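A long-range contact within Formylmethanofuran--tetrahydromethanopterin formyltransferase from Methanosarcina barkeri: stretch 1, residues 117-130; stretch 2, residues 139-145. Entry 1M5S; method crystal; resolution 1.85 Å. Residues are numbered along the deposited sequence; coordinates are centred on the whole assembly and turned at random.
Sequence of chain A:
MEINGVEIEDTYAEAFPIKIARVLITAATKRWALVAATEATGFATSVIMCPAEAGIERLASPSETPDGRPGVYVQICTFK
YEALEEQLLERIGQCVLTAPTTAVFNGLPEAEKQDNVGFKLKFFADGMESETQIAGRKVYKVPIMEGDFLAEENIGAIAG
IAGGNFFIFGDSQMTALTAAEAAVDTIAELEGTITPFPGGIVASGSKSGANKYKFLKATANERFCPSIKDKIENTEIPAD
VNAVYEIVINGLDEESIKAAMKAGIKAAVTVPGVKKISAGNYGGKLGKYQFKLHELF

Stretch 1 (117-130) VGFKLKFFADGMES
Stretch 2, residues 139-145: VYKVPIM

Residues 117-130 begin as a helix, tighten into a 3-10 segment at 123-125, and reverse through a type I' turn from A125 to M128 before S130 enters a strand. Residues 139-144 form an extended strand whose N-to-C direction lies 21° from that of the helix, with the two axes 8.3 Å apart at closest approach. The contact buries 567 Å², counting both sides.

The direct hydrogen bonds between the stretches come from one antiparallel bridge, between S130 (phi/psi -131/173) and K141 (-94/125), CA atoms 4.9 Å apart. Both backbone hydrogen bonds of the pair are made: S130 N to K141 O at 3.0 Å, and K141 N to S130 O at 2.9 Å. Two CA-H...O contacts flank them, E129 CA to K141 O at 3.2 Å and Y140 CA to S130 O at 3.5 Å. The side chains of S130 and K141 share one face of the sheet, where S130 OG, on a chi1 of -7°, lies 3.5 Å from K141 CB; the lysine then leads its charged end away, leaving its aliphatic base beside the serine.

Y140 points toward stretch 1 with chi1 m (-72°) and chi2 -77°, and has the largest covered area of any residue here. Its long flat ring spans the distance to the helix: Y140 CD2 is 3.6 Å from G118 O, and Y140 OH is 3.5 Å from CD2 of F119 (chi1 t), near that ring's plane at its edge. With no side chain at G118, the tyrosine ring lies against the backbone there; a CB would point toward the strand and lie 3.7 Å from Y140 CD2, touching but not clashing. K122, chi1 p, brings CD to 3.5 Å from Y140 CD1, so its methylene chain serves as an apolar surface while its ammonium continues away. Within stretch 1, K122 NZ forms a salt bridge with E129 OE1 at 3.2 Å.

Further along the strand the packing is mainly apolar. V142, chi1 t, is buried, and its branched side chain reaches two places: V142 CG2 lies 3.6 Å from K122 CA, while V142 CG1 lies 3.7 Å from A125 CB and 4.1 Å from F124 CD2. A125 CB, a small methyl, is also 3.9 Å from P143 CD. F124 (chi1 t, chi2 66°) points toward the strand and receives V142 CG1 and I144 CG2 at its ring edge, the latter 4.0 Å from F124 CE2; I144 has chi1 p and chi2 t. P143, a compact ring with no amide hydrogen to satisfy, places CG 3.6 Å from M128 O and 4.2 Å from M128 CB. M128, m at all three chi angles, turns its end away.

The turn allows this return. D126 (64/43) and G127 (107/-19) both have positive phi, and at G127 a CB would jam against the preceding carbonyl oxygen. M128 N bonds A125 O at 3.1 Å, and G127 N bonds E129 OE2 at 2.7 Å. A water joins the stretches at this end, its oxygen 3.2 Å from A125 O and 2.8 Å from P143 O.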

# COMPACT_ATOMS: atom_id res chain seq x y z
N VAL A 117 17.41 26.53 5.18
CA VAL A 117 17.47 25.50 4.15
C VAL A 117 16.90 25.96 2.80
O VAL A 117 17.52 25.77 1.76
CB VAL A 117 16.73 24.23 4.62
CG1 VAL A 117 16.91 23.10 3.62
CG2 VAL A 117 17.26 23.81 5.99
N GLY A 118 15.74 26.62 2.83
CA GLY A 118 15.11 27.08 1.61
C GLY A 118 15.94 28.11 0.87
O GLY A 118 15.98 28.12 -0.37
N PHE A 119 16.57 29.02 1.61
CA PHE A 119 17.48 30.00 1.02
C PHE A 119 18.64 29.28 0.36
O PHE A 119 19.02 29.60 -0.76
CB PHE A 119 18.00 30.96 2.11
CG PHE A 119 19.02 31.95 1.61
CD1 PHE A 119 20.38 31.63 1.60
CD2 PHE A 119 18.62 33.19 1.12
CE1 PHE A 119 21.32 32.53 1.09
CE2 PHE A 119 19.56 34.10 0.61
CZ PHE A 119 20.91 33.76 0.60
N LYS A 120 19.15 28.24 1.02
CA LYS A 120 20.32 27.53 0.53
C LYS A 120 19.99 26.67 -0.68
O LYS A 120 20.84 26.47 -1.55
CB LYS A 120 20.91 26.66 1.65
CG LYS A 120 21.58 27.46 2.76
CD LYS A 120 22.14 26.55 3.83
CE LYS A 120 23.49 27.03 4.33
NZ LYS A 120 24.27 25.91 4.95
N LEU A 121 18.76 26.19 -0.76
CA LEU A 121 18.34 25.31 -1.85
C LEU A 121 18.02 26.09 -3.13
O LEU A 121 18.22 25.57 -4.23
CB LEU A 121 17.11 24.48 -1.44
CG LEU A 121 17.34 23.34 -0.44
CD1 LEU A 121 16.02 22.65 -0.14
CD2 LEU A 121 18.34 22.35 -1.01
N LYS A 122 17.61 27.35 -2.98
CA LYS A 122 17.20 28.19 -4.11
C LYS A 122 18.32 28.37 -5.13
O LYS A 122 18.05 28.45 -6.33
CB LYS A 122 16.71 29.56 -3.62
CG LYS A 122 17.81 30.58 -3.33
CD LYS A 122 17.25 31.95 -3.04
CE LYS A 122 18.35 32.95 -2.70
NZ LYS A 122 19.42 33.00 -3.73
N PHE A 123 19.56 28.20 -4.67
CA PHE A 123 20.75 28.39 -5.53
C PHE A 123 20.80 27.37 -6.66
O PHE A 123 21.52 27.55 -7.65
CB PHE A 123 22.01 28.29 -4.69
CG PHE A 123 22.22 29.55 -3.87
CD1 PHE A 123 21.60 29.68 -2.63
CD2 PHE A 123 23.02 30.58 -4.37
CE1 PHE A 123 21.76 30.85 -1.88
CE2 PHE A 123 23.18 31.76 -3.63
CZ PHE A 123 22.55 31.89 -2.39
N PHE A 124 20.04 26.29 -6.50
CA PHE A 124 19.95 25.26 -7.52
C PHE A 124 19.37 25.80 -8.84
O PHE A 124 19.72 25.32 -9.91
CB PHE A 124 19.12 24.07 -7.01
CG PHE A 124 19.09 22.90 -7.95
CD1 PHE A 124 20.25 22.17 -8.21
CD2 PHE A 124 17.91 22.53 -8.60
CE1 PHE A 124 20.23 21.08 -9.09
CE2 PHE A 124 17.89 21.45 -9.48
CZ PHE A 124 19.04 20.73 -9.73
N ALA A 125 18.55 26.84 -8.74
CA ALA A 125 17.88 27.41 -9.91
C ALA A 125 18.81 28.27 -10.76
O ALA A 125 18.44 28.67 -11.87
CB ALA A 125 16.66 28.21 -9.47
N ASP A 126 19.96 28.64 -10.20
CA ASP A 126 21.05 29.23 -10.97
C ASP A 126 20.70 30.59 -11.60
O ASP A 126 21.05 30.87 -12.75
CB ASP A 126 21.49 28.23 -12.05
CG ASP A 126 22.80 28.61 -12.72
OD1 ASP A 126 23.61 29.35 -12.12
OD2 ASP A 126 23.02 28.13 -13.85
N GLY A 127 20.02 31.43 -10.83
CA GLY A 127 19.59 32.72 -11.34
C GLY A 127 18.10 32.80 -11.58
O GLY A 127 17.54 33.90 -11.63
N MET A 128 17.44 31.65 -11.68
CA MET A 128 16.02 31.62 -12.05
C MET A 128 15.07 31.56 -10.85
O MET A 128 13.84 31.60 -11.03
CB MET A 128 15.74 30.44 -12.99
CG MET A 128 16.57 30.42 -14.27
SD MET A 128 16.61 31.97 -15.21
CE MET A 128 14.87 32.26 -15.56
N GLU A 129 15.63 31.54 -9.64
CA GLU A 129 14.82 31.53 -8.42
C GLU A 129 13.95 32.76 -8.29
O GLU A 129 14.33 33.85 -8.71
CB GLU A 129 15.69 31.45 -7.17
CG GLU A 129 17.07 30.89 -7.39
CD GLU A 129 18.13 31.95 -7.47
OE1 GLU A 129 18.16 32.86 -6.62
OE2 GLU A 129 18.98 31.83 -8.37
N SER A 130 12.82 32.58 -7.62
CA SER A 130 11.91 33.67 -7.30
C SER A 130 11.59 33.57 -5.82
O SER A 130 11.94 32.59 -5.16
CB SER A 130 10.61 33.57 -8.12
OG SER A 130 10.68 32.53 -9.09
N VAL A 139 8.53 31.91 0.98
CA VAL A 139 8.84 30.72 0.19
C VAL A 139 9.68 31.05 -1.05
O VAL A 139 9.45 32.06 -1.73
CB VAL A 139 7.54 29.99 -0.25
CG1 VAL A 139 7.88 28.80 -1.13
CG2 VAL A 139 6.75 29.56 0.97
N TYR A 140 10.60 30.17 -1.38
CA TYR A 140 11.46 30.31 -2.56
C TYR A 140 10.98 29.36 -3.65
O TYR A 140 10.66 28.19 -3.39
CB TYR A 140 12.91 29.98 -2.22
CG TYR A 140 13.55 31.07 -1.37
CD1 TYR A 140 13.96 32.26 -1.97
CD2 TYR A 140 13.71 30.86 -0.00
CE1 TYR A 140 14.52 33.28 -1.18
CE2 TYR A 140 14.27 31.88 0.79
CZ TYR A 140 14.67 33.08 0.20
OH TYR A 140 15.19 34.07 0.97
N LYS A 141 10.83 29.91 -4.86
CA LYS A 141 10.48 29.13 -6.05
C LYS A 141 11.76 28.73 -6.77
O LYS A 141 12.55 29.59 -7.17
CB LYS A 141 9.61 29.97 -6.99
CG LYS A 141 8.14 29.68 -6.91
CD LYS A 141 7.44 30.17 -8.18
CE LYS A 141 6.27 31.09 -7.85
NZ LYS A 141 5.74 31.72 -9.09
N VAL A 142 11.93 27.43 -7.00
CA VAL A 142 13.07 26.90 -7.73
C VAL A 142 12.55 26.16 -8.97
O VAL A 142 12.06 25.03 -8.88
CB VAL A 142 13.91 25.94 -6.84
CG1 VAL A 142 15.12 25.42 -7.60
CG2 VAL A 142 14.33 26.64 -5.56
N PRO A 143 12.60 26.82 -10.15
CA PRO A 143 12.20 26.16 -11.40
C PRO A 143 12.97 24.87 -11.69
O PRO A 143 14.20 24.85 -11.69
CB PRO A 143 12.46 27.23 -12.46
CG PRO A 143 12.23 28.51 -11.73
CD PRO A 143 12.81 28.26 -10.35
N ILE A 144 12.22 23.78 -11.83
CA ILE A 144 12.79 22.49 -12.20
C ILE A 144 11.92 21.83 -13.29
O ILE A 144 10.92 22.41 -13.71
CB ILE A 144 12.92 21.55 -10.96
CG1 ILE A 144 11.58 21.43 -10.23
CG2 ILE A 144 14.00 22.09 -10.01
CD1 ILE A 144 11.58 20.40 -9.11
N MET A 145 12.34 20.66 -13.77
CA MET A 145 11.69 20.02 -14.92
C MET A 145 10.19 19.83 -14.78
O MET A 145 9.46 19.90 -15.77
CB MET A 145 12.32 18.67 -15.20
CG MET A 145 13.71 18.74 -15.77
SD MET A 145 14.14 17.16 -16.47
CE MET A 145 14.01 16.08 -15.07
O HOH W 1 15.82 26.93 -12.68